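NigD-like protein (Bacteroides vulgatus ATCC 8482, PDB 3K6O) is of unknown function but, as a NigD-like protein with a signal sequence, probably acts outside the cytoplasm, pairing an OB domain with a beta-sandwich domain. Local coordinates at residues A[81-86]-A[218-223]; A[135-140]-A[153-158]; A[185-190]-A[201-206]; A[108-113]-A[211-216]. All blocks are in the same frame, centred on the assembly; numbering follows the deposited sequence.

Interaction 1 of 4, residues A[81-86]-A[218-223]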
loop_
_atom_site.group_PDB
_atom_site.type_symbol
_atom_site.label_atom_id
_atom_site.label_comp_id
_atom_site.label_asym_id
_atom_site.label_seq_id
_atom_site.Cartn_x
_atom_site.Cartn_y
_atom_site.Cartn_z
ATOM N N ASP A 81 -3.589 -7.596 -16.455
ATOM C CA ASP A 81 -2.306 -6.930 -16.256
ATOM C C ASP A 81 -2.140 -6.681 -14.781
ATOM O O ASP A 81 -3.130 -6.691 -14.023
ATOM C CB ASP A 81 -2.292 -5.571 -16.964
ATOM C CG ASP A 81 -0.902 -5.033 -17.202
ATOM O OD1 ASP A 81 0.093 -5.682 -16.858
ATOM O OD2 ASP A 81 -0.819 -3.912 -17.726
ATOM N N TYR A 82 -0.899 -6.463 -14.365
ATOM C CA TYR A 82 -0.651 -5.949 -13.040
ATOM C C TYR A 82 0.775 -5.441 -12.918
ATOM O O TYR A 82 1.599 -5.624 -13.816
ATOM C CB TYR A 82 -0.915 -7.029 -11.986
ATOM C CG TYR A 82 0.033 -8.202 -12.060
ATOM C CD1 TYR A 82 -0.206 -9.239 -12.919
ATOM C CD2 TYR A 82 1.172 -8.260 -11.277
ATOM C CE1 TYR A 82 0.655 -10.290 -12.999
ATOM C CE2 TYR A 82 2.034 -9.318 -11.360
ATOM C CZ TYR A 82 1.763 -10.322 -12.233
ATOM O OH TYR A 82 2.580 -11.407 -12.315
ATOM N N THR A 83 1.055 -4.788 -11.803
ATOM C CA THR A 83 2.428 -4.484 -11.432
ATOM C C THR A 83 2.649 -4.869 -9.987
ATOM O O THR A 83 1.704 -4.867 -9.189
ATOM C CB THR A 83 2.790 -3.009 -11.682
ATOM O OG1 THR A 83 4.206 -2.847 -11.514
ATOM C CG2 THR A 83 2.038 -2.065 -10.720
ATOM N N LEU A 84 3.871 -5.269 -9.651
ATOM C CA LEU A 84 4.186 -5.636 -8.277
ATOM C C LEU A 84 4.274 -4.403 -7.415
ATOM O O LEU A 84 4.848 -3.389 -7.805
ATOM C CB LEU A 84 5.508 -6.396 -8.187
ATOM C CG LEU A 84 5.449 -7.841 -8.680
ATOM C CD1 LEU A 84 6.862 -8.457 -8.665
ATOM C CD2 LEU A 84 4.455 -8.662 -7.839
ATOM N N VAL A 85 3.735 -4.507 -6.215
ATOM C CA VAL A 85 3.818 -3.422 -5.236
ATOM C C VAL A 85 4.676 -3.875 -4.070
ATOM O O VAL A 85 4.372 -4.854 -3.428
ATOM C CB VAL A 85 2.425 -3.006 -4.791
ATOM C CG1 VAL A 85 2.506 -1.990 -3.636
ATOM C CG2 VAL A 85 1.621 -2.450 -6.023
ATOM N N PRO A 86 5.778 -3.164 -3.789
ATOM C CA PRO A 86 6.580 -3.576 -2.648
ATOM C C PRO A 86 5.830 -3.451 -1.327
ATOM O O PRO A 86 5.066 -2.514 -1.143
ATOM C CB PRO A 86 7.799 -2.615 -2.667
ATOM C CG PRO A 86 7.553 -1.616 -3.735
ATOM C CD PRO A 86 6.389 -2.079 -4.581
ATOM N N LEU A 218 -4.297 4.079 -16.891
ATOM C CA LEU A 218 -3.124 4.939 -16.960
ATOM C C LEU A 218 -2.379 4.899 -15.646
ATOM O O LEU A 218 -1.141 4.899 -15.635
ATOM C CB LEU A 218 -3.498 6.387 -17.329
ATOM C CG LEU A 218 -2.318 7.349 -17.603
ATOM C CD1 LEU A 218 -1.368 6.825 -18.709
ATOM C CD2 LEU A 218 -2.843 8.736 -17.967
ATOM N N ASP A 219 -3.134 4.816 -14.541
ATOM C CA ASP A 219 -2.525 4.797 -13.201
ATOM C C ASP A 219 -1.607 3.593 -13.090
ATOM O O ASP A 219 -0.490 3.698 -12.578
ATOM C CB ASP A 219 -3.583 4.746 -12.082
ATOM C CG ASP A 219 -4.397 6.027 -11.981
ATOM O OD1 ASP A 219 -3.815 7.125 -12.098
ATOM O OD2 ASP A 219 -5.622 5.925 -11.767
ATOM N N LEU A 220 -2.079 2.455 -13.586
ATOM C CA LEU A 220 -1.269 1.245 -13.606
ATOM C C LEU A 220 -0.124 1.348 -14.634
ATOM O O LEU A 220 1.022 1.033 -14.304
ATOM C CB LEU A 220 -2.147 0.033 -13.887
ATOM C CG LEU A 220 -1.426 -1.287 -14.195
ATOM C CD1 LEU A 220 -0.518 -1.687 -13.049
ATOM C CD2 LEU A 220 -2.431 -2.383 -14.468
ATOM N N ALA A 221 -0.430 1.789 -15.859
ATOM C CA ALA A 221 0.609 1.957 -16.897
ATOM C C ALA A 221 1.772 2.833 -16.421
ATOM O O ALA A 221 2.943 2.450 -16.549
ATOM C CB ALA A 221 0.008 2.523 -18.217
ATOM N N GLU A 222 1.454 3.995 -15.856
ATOM C CA GLU A 222 2.476 4.876 -15.285
ATOM C C GLU A 222 3.472 4.205 -14.319
ATOM O O GLU A 222 4.570 4.717 -14.155
ATOM C CB GLU A 222 1.814 6.023 -14.528
ATOM C CG GLU A 222 1.229 7.123 -15.390
ATOM C CD GLU A 222 0.369 8.107 -14.575
ATOM O OE1 GLU A 222 0.455 8.102 -13.305
ATOM O OE2 GLU A 222 -0.389 8.882 -15.225
ATOM N N LEU A 223 3.086 3.109 -13.656
ATOM C CA LEU A 223 3.943 2.500 -12.612
ATOM C C LEU A 223 4.902 1.412 -13.100
ATOM O O LEU A 223 5.687 0.888 -12.312
ATOM C CB LEU A 223 3.104 1.915 -11.472
ATOM C CG LEU A 223 2.443 2.817 -10.438
ATOM C CD1 LEU A 223 1.535 1.943 -9.560
ATOM C CD2 LEU A 223 3.461 3.535 -9.585
#

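Interaction 2 of 4, residues A[135-140]-A[153-158]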
loop_
_atom_site.group_PDB
_atom_site.type_symbol
_atom_site.label_atom_id
_atom_site.label_comp_id
_atom_site.label_asym_id
_atom_site.label_seq_id
_atom_site.Cartn_x
_atom_site.Cartn_y
_atom_site.Cartn_z
ATOM N N ASN A 135 9.713 5.440 4.352
ATOM C CA ASN A 135 9.352 4.615 5.509
ATOM C C ASN A 135 8.112 5.126 6.281
ATOM O O ASN A 135 7.761 6.319 6.264
ATOM C CB ASN A 135 10.522 4.555 6.483
ATOM C CG ASN A 135 11.661 3.698 6.001
ATOM O OD1 ASN A 135 12.748 4.203 5.631
ATOM N ND2 ASN A 135 11.458 2.427 6.022
ATOM N N LEU A 136 7.475 4.207 6.964
ATOM C CA LEU A 136 6.363 4.478 7.883
ATOM C C LEU A 136 6.847 4.100 9.260
ATOM O O LEU A 136 7.174 2.937 9.517
ATOM C CB LEU A 136 5.141 3.631 7.542
ATOM C CG LEU A 136 3.844 3.943 8.306
ATOM C CD1 LEU A 136 3.384 5.376 8.038
ATOM C CD2 LEU A 136 2.768 2.937 7.941
ATOM N N VAL A 137 6.970 5.098 10.132
ATOM C CA VAL A 137 7.683 4.897 11.352
ATOM C C VAL A 137 6.812 5.161 12.543
ATOM O O VAL A 137 5.895 5.966 12.483
ATOM C CB VAL A 137 8.902 5.817 11.380
ATOM C CG1 VAL A 137 9.675 5.714 10.028
ATOM C CG2 VAL A 137 8.456 7.236 11.687
ATOM N N VAL A 138 7.125 4.493 13.643
ATOM C CA VAL A 138 6.675 4.903 14.972
ATOM C C VAL A 138 7.712 5.792 15.616
ATOM O O VAL A 138 8.858 5.381 15.786
ATOM C CB VAL A 138 6.443 3.684 15.875
ATOM C CG1 VAL A 138 5.906 4.102 17.325
ATOM C CG2 VAL A 138 5.506 2.690 15.174
ATOM N N ASN A 139 7.320 7.008 15.970
ATOM C CA ASN A 139 8.255 7.967 16.529
ATOM C C ASN A 139 8.435 7.681 18.008
ATOM O O ASN A 139 7.534 7.957 18.810
ATOM C CB ASN A 139 7.728 9.390 16.332
ATOM C CG ASN A 139 8.789 10.468 16.642
ATOM O OD1 ASN A 139 9.658 10.211 17.440
ATOM N ND2 ASN A 139 8.682 11.681 16.042
ATOM N N GLU A 140 9.595 7.142 18.373
ATOM C CA GLU A 140 9.853 6.731 19.735
ATOM C C GLU A 140 10.443 7.859 20.592
ATOM O O GLU A 140 10.820 7.610 21.746
ATOM C CB GLU A 140 10.767 5.501 19.744
ATOM C CG GLU A 140 10.133 4.283 19.017
ATOM C CD GLU A 140 11.088 3.130 18.804
ATOM O OE1 GLU A 140 12.265 3.307 19.085
ATOM O OE2 GLU A 140 10.663 2.032 18.372
ATOM N N GLU A 153 4.402 8.101 11.202
ATOM C CA GLU A 153 4.913 9.152 10.332
ATOM C C GLU A 153 5.506 8.558 9.098
ATOM O O GLU A 153 6.166 7.530 9.150
ATOM C CB GLU A 153 5.946 10.033 11.057
ATOM C CG GLU A 153 5.550 10.470 12.479
ATOM C CD GLU A 153 6.566 11.441 13.112
ATOM O OE1 GLU A 153 7.548 11.797 12.406
ATOM O OE2 GLU A 153 6.381 11.815 14.303
ATOM N N LEU A 154 5.264 9.205 7.973
ATOM C CA LEU A 154 5.912 8.824 6.741
ATOM C C LEU A 154 7.155 9.689 6.608
ATOM O O LEU A 154 7.072 10.897 6.724
ATOM C CB LEU A 154 5.030 9.069 5.522
ATOM C CG LEU A 154 4.047 8.046 4.969
ATOM C CD1 LEU A 154 3.438 8.721 3.712
ATOM C CD2 LEU A 154 4.674 6.686 4.651
ATOM N N ARG A 155 8.286 9.051 6.359
ATOM C CA ARG A 155 9.567 9.709 6.281
ATOM C C ARG A 155 10.192 9.380 4.922
ATOM O O ARG A 155 10.421 8.206 4.616
ATOM C CB ARG A 155 10.447 9.219 7.438
ATOM C CG ARG A 155 9.902 9.555 8.825
ATOM C CD ARG A 155 9.822 11.081 8.980
ATOM N NE ARG A 155 9.654 11.545 10.369
ATOM C CZ ARG A 155 10.613 12.035 11.149
ATOM N NH1 ARG A 155 11.874 12.151 10.741
ATOM N NH2 ARG A 155 10.288 12.474 12.346
ATOM N N TYR A 156 10.466 10.409 4.123
ATOM C CA TYR A 156 11.110 10.240 2.818
ATOM C C TYR A 156 12.581 10.650 2.872
ATOM O O TYR A 156 12.939 11.655 3.488
ATOM C CB TYR A 156 10.390 11.082 1.748
ATOM C CG TYR A 156 10.995 11.023 0.348
ATOM C CD1 TYR A 156 11.011 9.851 -0.369
ATOM C CD2 TYR A 156 11.564 12.160 -0.248
ATOM C CE1 TYR A 156 11.520 9.796 -1.653
ATOM C CE2 TYR A 156 12.100 12.109 -1.516
ATOM C CZ TYR A 156 12.064 10.916 -2.214
ATOM O OH TYR A 156 12.597 10.824 -3.460
ATOM N N ASN A 157 13.428 9.858 2.221
ATOM C CA ASN A 157 14.827 10.212 2.063
ATOM C C ASN A 157 15.216 9.928 0.615
ATOM O O ASN A 157 15.089 8.799 0.161
ATOM C CB ASN A 157 15.720 9.443 3.041
ATOM C CG ASN A 157 17.042 10.136 3.283
ATOM O OD1 ASN A 157 17.488 10.968 2.477
ATOM N ND2 ASN A 157 17.680 9.820 4.409
ATOM N N ASN A 158 15.655 10.956 -0.114
ATOM C CA ASN A 158 16.055 10.754 -1.516
ATOM C C ASN A 158 17.467 10.217 -1.651
ATOM O O ASN A 158 17.895 9.838 -2.751
ATOM C CB ASN A 158 15.847 12.001 -2.363
ATOM C CG ASN A 158 16.735 13.148 -1.967
ATOM O OD1 ASN A 158 17.729 12.984 -1.261
ATOM N ND2 ASN A 158 16.368 14.333 -2.412
#

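Interaction 3 of 4, residues A[185-190]-A[201-206]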
loop_
_atom_site.group_PDB
_atom_site.type_symbol
_atom_site.label_atom_id
_atom_site.label_comp_id
_atom_site.label_asym_id
_atom_site.label_seq_id
_atom_site.Cartn_x
_atom_site.Cartn_y
_atom_site.Cartn_z
ATOM N N LYS A 185 -9.282 3.991 17.486
ATOM C CA LYS A 185 -10.292 4.855 16.888
ATOM C C LYS A 185 -9.958 5.213 15.433
ATOM O O LYS A 185 -10.831 5.691 14.690
ATOM C CB LYS A 185 -10.394 6.151 17.689
ATOM C CG LYS A 185 -11.061 6.025 19.052
ATOM C CD LYS A 185 -11.213 7.450 19.681
ATOM C CE LYS A 185 -11.848 7.416 21.086
ATOM N NZ LYS A 185 -12.516 8.733 21.497
ATOM N N GLY A 186 -8.688 5.027 15.056
ATOM C CA GLY A 186 -8.217 5.351 13.708
ATOM C C GLY A 186 -6.711 5.547 13.668
ATOM O O GLY A 186 -6.022 5.205 14.602
ATOM N N ILE A 187 -6.211 6.106 12.583
ATOM C CA ILE A 187 -4.794 6.291 12.406
ATOM C C ILE A 187 -4.525 7.691 11.899
ATOM O O ILE A 187 -5.292 8.231 11.107
ATOM C CB ILE A 187 -4.224 5.217 11.464
ATOM C CG1 ILE A 187 -2.739 5.316 11.324
ATOM C CG2 ILE A 187 -4.788 5.304 10.029
ATOM C CD1 ILE A 187 -2.258 4.155 10.389
ATOM N N LYS A 188 -3.455 8.278 12.401
ATOM C CA LYS A 188 -2.988 9.602 11.988
ATOM C C LYS A 188 -1.580 9.454 11.435
ATOM O O LYS A 188 -0.723 8.836 12.076
ATOM C CB LYS A 188 -2.994 10.542 13.173
ATOM C CG LYS A 188 -4.380 10.792 13.754
ATOM C CD LYS A 188 -4.395 11.903 14.815
ATOM C CE LYS A 188 -5.845 12.231 15.291
ATOM N NZ LYS A 188 -5.876 13.246 16.404
ATOM N N VAL A 189 -1.360 9.977 10.235
ATOM C CA VAL A 189 -0.108 9.843 9.537
ATOM C C VAL A 189 0.499 11.216 9.177
ATOM O O VAL A 189 -0.103 11.985 8.429
ATOM C CB VAL A 189 -0.252 9.013 8.246
ATOM C CG1 VAL A 189 1.136 8.869 7.526
ATOM C CG2 VAL A 189 -0.869 7.628 8.562
ATOM N N LEU A 190 1.676 11.510 9.725
ATOM C CA LEU A 190 2.345 12.783 9.482
ATOM C C LEU A 190 3.185 12.723 8.212
ATOM O O LEU A 190 3.938 11.760 7.990
ATOM C CB LEU A 190 3.263 13.181 10.655
ATOM C CG LEU A 190 2.635 13.896 11.857
ATOM C CD1 LEU A 190 3.582 13.868 13.059
ATOM C CD2 LEU A 190 2.233 15.372 11.540
ATOM N N TYR A 201 -2.553 13.331 7.916
ATOM C CA TYR A 201 -3.667 12.616 7.316
ATOM C C TYR A 201 -4.362 11.879 8.471
ATOM O O TYR A 201 -3.675 11.262 9.286
ATOM C CB TYR A 201 -3.170 11.624 6.269
ATOM C CG TYR A 201 -2.706 12.245 4.985
ATOM C CD1 TYR A 201 -1.573 13.074 4.945
ATOM C CD2 TYR A 201 -3.382 11.996 3.782
ATOM C CE1 TYR A 201 -1.151 13.645 3.757
ATOM C CE2 TYR A 201 -2.947 12.556 2.577
ATOM C CZ TYR A 201 -1.838 13.379 2.589
ATOM O OH TYR A 201 -1.400 13.931 1.426
ATOM N N ILE A 202 -5.689 11.972 8.550
ATOM C CA ILE A 202 -6.472 11.334 9.605
ATOM C C ILE A 202 -7.425 10.341 8.919
ATOM O O ILE A 202 -8.162 10.717 8.005
ATOM C CB ILE A 202 -7.306 12.368 10.432
ATOM C CG1 ILE A 202 -6.365 13.400 11.074
ATOM C CG2 ILE A 202 -8.120 11.671 11.496
ATOM C CD1 ILE A 202 -7.027 14.720 11.615
ATOM N N PHE A 203 -7.388 9.083 9.335
ATOM C CA PHE A 203 -8.371 8.098 8.882
ATOM C C PHE A 203 -9.034 7.450 10.088
ATOM O O PHE A 203 -8.358 6.816 10.896
ATOM C CB PHE A 203 -7.693 7.011 8.061
ATOM C CG PHE A 203 -6.893 7.534 6.901
ATOM C CD1 PHE A 203 -7.511 7.842 5.693
ATOM C CD2 PHE A 203 -5.522 7.732 7.023
ATOM C CE1 PHE A 203 -6.770 8.327 4.600
ATOM C CE2 PHE A 203 -4.768 8.209 5.930
ATOM C CZ PHE A 203 -5.394 8.506 4.727
ATOM N N SER A 204 -10.355 7.554 10.199
ATOM C CA SER A 204 -11.048 6.908 11.302
ATOM C C SER A 204 -11.243 5.430 11.026
ATOM O O SER A 204 -11.281 5.004 9.865
ATOM C CB SER A 204 -12.408 7.570 11.553
ATOM O OG SER A 204 -13.237 7.408 10.428
ATOM N N TYR A 205 -11.303 4.649 12.101
ATOM C CA TYR A 205 -11.639 3.223 12.037
ATOM C C TYR A 205 -13.034 3.119 12.625
ATOM O O TYR A 205 -13.340 3.865 13.560
ATOM C CB TYR A 205 -10.677 2.409 12.892
ATOM C CG TYR A 205 -9.278 2.303 12.376
ATOM C CD1 TYR A 205 -8.940 2.657 11.082
ATOM C CD2 TYR A 205 -8.278 1.778 13.179
ATOM C CE1 TYR A 205 -7.650 2.515 10.615
ATOM C CE2 TYR A 205 -6.989 1.628 12.720
ATOM C CZ TYR A 205 -6.672 1.976 11.438
ATOM O OH TYR A 205 -5.395 1.760 10.979
ATOM N N PRO A 206 -13.888 2.203 12.107
ATOM C CA PRO A 206 -13.636 1.213 11.054
ATOM C C PRO A 206 -13.607 1.823 9.651
ATOM O O PRO A 206 -14.121 2.935 9.431
ATOM C CB PRO A 206 -14.825 0.265 11.172
ATOM C CG PRO A 206 -15.907 1.144 11.690
ATOM C CD PRO A 206 -15.257 2.107 12.633
#

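Interaction 4 of 4, residues A[108-113]-A[211-216]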
loop_
_atom_site.group_PDB
_atom_site.type_symbol
_atom_site.label_atom_id
_atom_site.label_comp_id
_atom_site.label_asym_id
_atom_site.label_seq_id
_atom_site.Cartn_x
_atom_site.Cartn_y
_atom_site.Cartn_z
ATOM N N ILE A 108 2.806 13.332 -2.240
ATOM C CA ILE A 108 1.872 12.232 -2.107
ATOM C C ILE A 108 0.737 12.395 -3.114
ATOM O O ILE A 108 0.103 13.426 -3.146
ATOM C CB ILE A 108 1.238 12.161 -0.711
ATOM C CG1 ILE A 108 2.307 11.966 0.384
ATOM C CG2 ILE A 108 0.209 10.991 -0.645
ATOM C CD1 ILE A 108 3.257 10.785 0.138
ATOM N N LYS A 109 0.503 11.392 -3.949
ATOM C CA LYS A 109 -0.627 11.401 -4.880
ATOM C C LYS A 109 -1.851 10.675 -4.305
ATOM O O LYS A 109 -2.964 11.106 -4.517
ATOM C CB LYS A 109 -0.219 10.795 -6.233
ATOM C CG LYS A 109 0.705 11.676 -7.057
ATOM C CD LYS A 109 0.567 11.429 -8.556
ATOM C CE LYS A 109 1.109 12.599 -9.357
ATOM N NZ LYS A 109 1.191 12.316 -10.828
ATOM N N ASP A 110 -1.661 9.563 -3.600
ATOM C CA ASP A 110 -2.765 8.898 -2.896
ATOM C C ASP A 110 -2.271 8.291 -1.590
ATOM O O ASP A 110 -1.155 7.817 -1.524
ATOM C CB ASP A 110 -3.372 7.775 -3.738
ATOM C CG ASP A 110 -4.088 8.282 -4.944
ATOM O OD1 ASP A 110 -5.233 8.727 -4.789
ATOM O OD2 ASP A 110 -3.504 8.250 -6.037
HETATM N N MSE A 111 -3.099 8.331 -0.553
HETATM C CA MSE A 111 -2.843 7.541 0.628
HETATM C C MSE A 111 -4.131 7.071 1.253
HETATM O O MSE A 111 -5.018 7.868 1.491
HETATM C CB MSE A 111 -2.032 8.313 1.665
HETATM C CG MSE A 111 -1.782 7.469 2.986
HETATM SE SE MSE A 111 -1.121 8.696 4.390
HETATM C CE MSE A 111 0.474 9.100 3.473
ATOM N N TRP A 112 -4.208 5.778 1.558
ATOM C CA TRP A 112 -5.371 5.239 2.237
ATOM C C TRP A 112 -5.018 3.947 2.950
ATOM O O TRP A 112 -4.189 3.177 2.470
ATOM C CB TRP A 112 -6.526 5.012 1.252
ATOM C CG TRP A 112 -6.408 3.776 0.404
ATOM C CD1 TRP A 112 -7.070 2.623 0.574
ATOM C CD2 TRP A 112 -5.584 3.602 -0.757
ATOM N NE1 TRP A 112 -6.745 1.734 -0.423
ATOM C CE2 TRP A 112 -5.814 2.310 -1.241
ATOM C CE3 TRP A 112 -4.683 4.423 -1.438
ATOM C CZ2 TRP A 112 -5.156 1.795 -2.365
ATOM C CZ3 TRP A 112 -4.035 3.909 -2.582
ATOM C CH2 TRP A 112 -4.284 2.616 -3.031
ATOM N N PRO A 113 -5.641 3.709 4.104
ATOM C CA PRO A 113 -5.504 2.416 4.758
ATOM C C PRO A 113 -6.520 1.424 4.240
ATOM O O PRO A 113 -7.610 1.807 3.840
ATOM C CB PRO A 113 -5.815 2.738 6.226
ATOM C CG PRO A 113 -6.817 3.848 6.158
ATOM C CD PRO A 113 -6.476 4.645 4.882
ATOM N N ASP A 211 -12.664 5.500 1.852
ATOM C CA ASP A 211 -11.335 6.042 1.750
ATOM C C ASP A 211 -10.596 5.592 0.474
ATOM O O ASP A 211 -9.564 6.174 0.145
ATOM C CB ASP A 211 -10.481 5.580 2.946
ATOM C CG ASP A 211 -10.947 6.130 4.286
ATOM O OD1 ASP A 211 -11.727 7.098 4.347
ATOM O OD2 ASP A 211 -10.474 5.576 5.293
ATOM N N VAL A 212 -11.086 4.554 -0.216
ATOM C CA VAL A 212 -10.332 3.931 -1.309
ATOM C C VAL A 212 -10.465 4.788 -2.571
ATOM O O VAL A 212 -11.569 5.043 -3.014
ATOM C CB VAL A 212 -10.818 2.460 -1.589
ATOM C CG1 VAL A 212 -10.035 1.830 -2.739
ATOM C CG2 VAL A 212 -10.714 1.594 -0.288
ATOM N N PRO A 213 -9.333 5.262 -3.144
ATOM C CA PRO A 213 -9.445 6.045 -4.379
ATOM C C PRO A 213 -9.847 5.183 -5.566
ATOM O O PRO A 213 -9.563 4.008 -5.568
ATOM C CB PRO A 213 -8.026 6.624 -4.578
ATOM C CG PRO A 213 -7.208 6.099 -3.503
ATOM C CD PRO A 213 -7.931 5.045 -2.761
ATOM N N GLY A 214 -10.530 5.767 -6.542
ATOM C CA GLY A 214 -10.745 5.109 -7.846
ATOM C C GLY A 214 -9.505 5.236 -8.725
ATOM O O GLY A 214 -8.832 6.266 -8.716
ATOM N N PHE A 215 -9.160 4.181 -9.453
ATOM C CA PHE A 215 -7.995 4.228 -10.359
ATOM C C PHE A 215 -8.397 3.854 -11.763
ATOM O O PHE A 215 -9.446 3.246 -11.964
ATOM C CB PHE A 215 -6.896 3.268 -9.889
ATOM C CG PHE A 215 -6.333 3.606 -8.543
ATOM C CD1 PHE A 215 -5.508 4.713 -8.380
ATOM C CD2 PHE A 215 -6.596 2.798 -7.441
ATOM C CE1 PHE A 215 -4.984 5.025 -7.136
ATOM C CE2 PHE A 215 -6.083 3.111 -6.203
ATOM C CZ PHE A 215 -5.274 4.223 -6.051
ATOM N N ASN A 216 -7.554 4.189 -12.734
ATOM C CA ASN A 216 -7.770 3.705 -14.102
ATOM C C ASN A 216 -6.495 3.125 -14.739
ATOM O O ASN A 216 -5.441 3.123 -14.109
ATOM C CB ASN A 216 -8.437 4.791 -14.953
ATOM C CG ASN A 216 -7.715 6.094 -14.907
ATOM O OD1 ASN A 216 -6.481 6.150 -14.986
ATOM N ND2 ASN A 216 -8.481 7.175 -14.804
HETATM O O HOH W 1 -8.191 8.075 0.799
#

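Interaction 1 of 4, residues A[81-86]-A[218-223]
Leu220 and Thr83 carry the apolar part of this contact, their side chains sliding past each other in opposite directions. Leu220 CG stands anti to its backbone N (chi1 169°), and the two methyls beyond it part company along segment 81-86. CD1 meets Thr83 CG2 at 3.5 Å, a little tighter than usual van der Waals contact, and also lies 3.8 Å from Thr83 CB. CD2 goes to Asp81 instead, 4.1 Å from its CB. Leu223, three residues further on, crosses Thr83 at about a right angle, its CB 4.2 Å from Thr83 CG2. The threonine methyl is thus touched by both leucines.

Polar groups stand close by, yet no hydrogen bond joins the two segments. Asp81 OD2 is 3.9 Å from Leu220 CD2, a carboxylate oxygen beside a methyl, while OD1 of the same group takes a weak bond from Tyr82 N at 2.8 Å. OD1 also forms a long, weak ion pair with Lys224. On the helix, the backbone bond from Glu222 N to Leu218 O closes a turn, and Asp219 forms a salt bridge with Arg121.

Only 215 Å² is buried here, in a surface contact within a single chain. Segment 81-86 lies on the long strand 75-93 and is hydrogen-bonded through Asp81, Thr83 and Val85 to residues of segment 58-66 of the OB domain. The C-terminal helix 217-221 lies against it, and Leu223, near the C-terminus, also packs on Phe60 of strand 58-66 and on Pro167 and Met169 of strand 165-173.

Interaction 2 of 4, residues A[135-140]-A[153-158]
Asn139 CG stands anti to its backbone N (chi1 -168°) and Glu153 CG anti to its carbonyl carbon; these torsions start the two side chains off, and the extended Glu153 chain carries its carboxylate on to the Asn139 amide. Asn139 ND2 donates to Glu153 OE2 at 2.9 Å in a nearly straight bond; the carboxylate oxygen lies in the amide plane, while the donor stands above the carboxylate plane, the two planes being 72° apart. Arg155, bent at chi2, grips the other oxygen side-on: NE and NH2 both donate to Glu153 OE1, NH2 at 2.8 Å in a salt bridge. The carboxylate is therefore held at both oxygens, which would probably stabilise its charged form. An alanine at Glu153 would probably leave the Arg155 guanidinium without this counter-charge and Asn139 ND2 without its acceptor.

Beneath the polar ends, Arg155 CG rests 4.0 Å from Val137 CG2, their side chains crossing at about a right angle. On the face carrying Leu136 and Leu154, Leu136 CD1 meets Leu154 CD2 at 3.9 Å.

Paired backbone bonds join Asn135 with Arg155 and Val137 with Glu153, Val137 N to Glu153 O being 2.7 Å. Between them lies the non-hydrogen-bonded pair Leu136 and Leu154, where Leu154 CA makes a CA-H...O contact with Asn135 O at 3.1 Å. This is the pattern of a twisted antiparallel beta hairpin, segments 135-139 and 153-157 running 129° apart, within the NigD-like C-terminal beta-sandwich domain.

Interaction 3 of 4, residues A[185-190]-A[201-206]
The Tyr205 ring lies with one face against the backbone of 186-187: Gly186 CA sits over that face, 3.7 Å from the ring centroid in a CH-pi contact, and Ile187 N stands over the same face. Tyr205 CG, anti to its carbonyl carbon and beside the backbone N (chi1 -70°), starts the ring off toward the Gly186 side. Farther out, Tyr205 OH comes within 3.7 Å of Ile187 CB, and CE1 within 4.0 Å of Ile187 CG2. That hydroxyl's hydrogen-bond partner is Tyr177 O. The Tyr201 ring has Val189 O at its edge, near its plane. Phe203 runs beside Ile187, pointing the same way, its CB 3.9 Å from Ile187 CG2.

The lack of a side chain at Gly186 lets the two backbones close up: Gly186 and Ser204 have CA atoms 4.0 Å apart, and a CB at Gly186 would clash with Phe203 O and Ser204 CA. An alanine at Tyr205 would probably uncover Gly186 CA, open a gap beside Ile187 and leave Tyr177 O without this hydroxyl partner.

The backbones pair antiparallel, with two-way bonds between Ile187 and Phe203 and between Val189 and Tyr201; Phe203 N to Ile187 O is nearly straight at 177°. Past the strand's end, Tyr205 N reaches Lys185 O at 2.8 Å from above the carbonyl plane.

Strand 186-191 is an inner strand, since its other edge bonds to strand 149-157 through Gly186, Lys188 and Leu190. Against strand 107-113, Val189 and Tyr201 pack on Met111, and Phe203 on Pro113.

Interaction 4 of 4, residues A[108-113]-A[211-216]
Trp112 of the beta-sandwich domain is covered here by Val212 and Pro213, in the segment that leads to the C-terminal helix. Trp112 CG lies between its backbone N and carbonyl carbon (chi1 78°), and one face of the indole takes Pro213 CD, 3.7 Å from the centroid of the six-membered ring in a CH-pi contact. Val212 CA stands over the five-membered ring, and Val212 CG2 meets Trp112 CD1 at 3.9 Å. At the far end of the indole, Trp112 and Phe215 reach tip to tip, CH2 to CZ at 3.6 Å. Trp112 CZ3 and CH2 lie at the rim of the Phe215 ring, near its plane, in an oblique pair with planes 48° apart.

Asp110 also points tip to tip at Phe215, its OD2 3.7 Å from Phe215 CE1 at the ring edge, and its OD1 touches Pro213 CB at 3.5 Å. The charge of Asp110 has its strong partner in Arg121, through a salt bridge from OD2. No direct hydrogen bond crosses between the segments.

A classic beta bulge sets Lys109 and Asp110 opposite Arg121 in the hairpin of strands 107-113 and 117-125. A proline CH2 over an indole face makes a typical CH-pi proline-tryptophan contact, by which an irregular segment packs against this bulged strand.

How the interactions relate
None of the four is fully core: interactions 2, 3 and 4 are partly buried, and interaction 1 lies at the surface. Interactions 2 and 3 are hairpin contacts of the beta sandwich, held by regular backbone bonds; they are neighbours, with Leu154 N probably bonded to Leu190 O. Interaction 4 has no direct bond between its segments, relying on rings and CH-pi contacts. Its strand meets both hairpins, with Met111 and Ile108 packing on Leu154, and Phe203 on Pro113. Interaction 1 is a methyl patch where the C-terminal helix meets the strand from the OB domain. Segment 211-216 leads into that helix, so interactions 4 and 1 lay successive parts of the tail on the two domains.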